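Local coordinates for probable transcriptional repressor protein (Mycobacterium tuberculosis, PDB 4FX0) that probably represses transcription as a redox-sensing, DNA-binding regulator of the MarR family, built around a winged helix-turn-helix, at residues 37-42 and 95-100. Residues are numbered along the deposited sequence; the frame is centred on the assembly and turned at random.
Sequences STLAVI and IELTAK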
loop_
_atom_site.group_PDB
_atom_site.type_symbol
_atom_site.label_atom_id
_atom_site.label_comp_id
_atom_site.label_asym_id
_atom_site.label_seq_id
_atom_site.Cartn_x
_atom_site.Cartn_y
_atom_site.Cartn_z
ATOM N N SER B 37 -0.747 -12.000 -5.635
ATOM C CA SER B 37 0.513 -11.387 -6.040
ATOM C C SER B 37 1.687 -12.343 -5.858
ATOM O O SER B 37 2.423 -12.619 -6.805
ATOM C CB SER B 37 0.764 -10.099 -5.254
ATOM O OG SER B 37 -0.271 -9.157 -5.473
ATOM N N THR B 38 1.860 -12.846 -4.638
ATOM C CA THR B 38 2.977 -13.734 -4.339
ATOM C C THR B 38 2.954 -14.954 -5.252
ATOM O O THR B 38 3.991 -15.364 -5.773
ATOM C CB THR B 38 2.981 -14.187 -2.864
ATOM O OG1 THR B 38 1.866 -15.051 -2.618
ATOM C CG2 THR B 38 2.906 -12.986 -1.933
ATOM N N LEU B 39 1.771 -15.529 -5.447
ATOM C CA LEU B 39 1.624 -16.662 -6.353
ATOM C C LEU B 39 2.153 -16.298 -7.730
ATOM O O LEU B 39 3.051 -16.956 -8.255
ATOM C CB LEU B 39 0.159 -17.085 -6.467
ATOM C CG LEU B 39 -0.447 -17.815 -5.270
ATOM C CD1 LEU B 39 -1.861 -18.262 -5.595
ATOM C CD2 LEU B 39 0.415 -19.002 -4.884
ATOM N N ALA B 40 1.584 -15.244 -8.306
ATOM C CA ALA B 40 1.997 -14.766 -9.617
ATOM C C ALA B 40 3.513 -14.646 -9.688
ATOM O O ALA B 40 4.137 -15.118 -10.638
ATOM C CB ALA B 40 1.343 -13.427 -9.917
ATOM N N VAL B 41 4.099 -14.019 -8.672
ATOM C CA VAL B 41 5.548 -13.861 -8.593
ATOM C C VAL B 41 6.253 -15.207 -8.680
ATOM O O VAL B 41 7.214 -15.369 -9.433
ATOM C CB VAL B 41 5.968 -13.172 -7.280
ATOM C CG1 VAL B 41 7.471 -13.288 -7.075
ATOM C CG2 VAL B 41 5.527 -11.716 -7.273
ATOM N N ILE B 42 5.770 -16.168 -7.899
ATOM C CA ILE B 42 6.356 -17.504 -7.864
ATOM C C ILE B 42 6.209 -18.211 -9.208
ATOM O O ILE B 42 7.162 -18.800 -9.716
ATOM C CB ILE B 42 5.725 -18.366 -6.754
ATOM C CG1 ILE B 42 6.002 -17.745 -5.383
ATOM C CG2 ILE B 42 6.262 -19.786 -6.814
ATOM C CD1 ILE B 42 5.344 -18.476 -4.236
ATOM N N ILE B 95 10.612 -22.179 -2.209
ATOM C CA ILE B 95 9.165 -22.096 -2.366
ATOM C C ILE B 95 8.726 -22.648 -3.722
ATOM O O ILE B 95 9.311 -22.319 -4.756
ATOM C CB ILE B 95 8.656 -20.646 -2.209
ATOM C CG1 ILE B 95 9.170 -20.031 -0.905
ATOM C CG2 ILE B 95 7.138 -20.605 -2.251
ATOM C CD1 ILE B 95 10.290 -19.029 -1.097
ATOM N N GLU B 96 7.696 -23.490 -3.708
ATOM C CA GLU B 96 7.188 -24.105 -4.932
ATOM C C GLU B 96 5.676 -23.971 -5.057
ATOM O O GLU B 96 4.960 -23.928 -4.056
ATOM C CB GLU B 96 7.573 -25.585 -4.988
ATOM C CG GLU B 96 9.034 -25.836 -5.309
ATOM C CD GLU B 96 9.386 -27.310 -5.318
ATOM O OE1 GLU B 96 8.806 -28.064 -4.507
ATOM O OE2 GLU B 96 10.239 -27.716 -6.136
ATOM N N LEU B 97 5.196 -23.905 -6.295
ATOM C CA LEU B 97 3.763 -23.903 -6.555
ATOM C C LEU B 97 3.220 -25.323 -6.558
ATOM O O LEU B 97 3.768 -26.209 -7.216
ATOM C CB LEU B 97 3.450 -23.242 -7.898
ATOM C CG LEU B 97 3.239 -21.729 -7.915
ATOM C CD1 LEU B 97 2.701 -21.304 -9.271
ATOM C CD2 LEU B 97 2.284 -21.311 -6.811
ATOM N N THR B 98 2.144 -25.536 -5.812
ATOM C CA THR B 98 1.438 -26.805 -5.856
ATOM C C THR B 98 0.407 -26.751 -6.974
ATOM O O THR B 98 -0.006 -25.667 -7.393
ATOM C CB THR B 98 0.727 -27.104 -4.530
ATOM O OG1 THR B 98 -0.247 -26.086 -4.269
ATOM C CG2 THR B 98 1.731 -27.146 -3.390
ATOM N N ALA B 99 0.003 -27.919 -7.459
ATOM C CA ALA B 99 -1.007 -28.010 -8.505
ATOM C C ALA B 99 -2.236 -27.187 -8.135
ATOM O O ALA B 99 -2.834 -26.527 -8.984
ATOM C CB ALA B 99 -1.392 -29.462 -8.744
ATOM N N LYS B 100 -2.602 -27.230 -6.857
ATOM C CA LYS B 100 -3.735 -26.464 -6.355
ATOM C C LYS B 100 -3.464 -24.968 -6.465
ATOM O O LYS B 100 -4.348 -24.191 -6.824
ATOM C CB LYS B 100 -4.033 -26.841 -4.903
ATOM C CG LYS B 100 -5.157 -26.039 -4.271
ATOM C CD LYS B 100 -5.497 -26.564 -2.885
ATOM C CE LYS B 100 -6.621 -25.760 -2.257
ATOM N NZ LYS B 100 -7.058 -26.337 -0.957
#
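In the winged helix-turn-helix of this MarR-family protein, Leu39 and Ile42 of helix 33-45 pack against Ile95 and Leu97 on the central strand of the three-stranded sheet, whose long hairpin is the wing. The short helix and strand segments run almost perpendicular, at 93°, with axes 9.0 Å apart, and no hydrogen bond links them; the joint is wholly aliphatic. Ile42 supplies most of the helix side of it by forking. With CG1 beside its backbone N (chi1 -63°) and CG2 anti to that N, one branch is sent to each strand residue: CG2 lies 3.8 Å from Leu97 CG, whereas CD1 reaches Ile95 CG2, the two isoleucine side chains crossing at about a right angle. Val82, on the neighbouring strand, packs against both Leu39 and Ile42, and Met76 of helix 66-78 also touches Leu39, continuing the buried core. Between the two inward strand residues, Glu96 points away from the helix and forms a salt bridge with Arg83. Beyond the strand, Thr98 caps helix 99-119 through a bond from Gly101 N to its OG1. One turn before Ile42, Leu39 leans obliquely against Leu97, CD2 to CD2 at 3.5 Å.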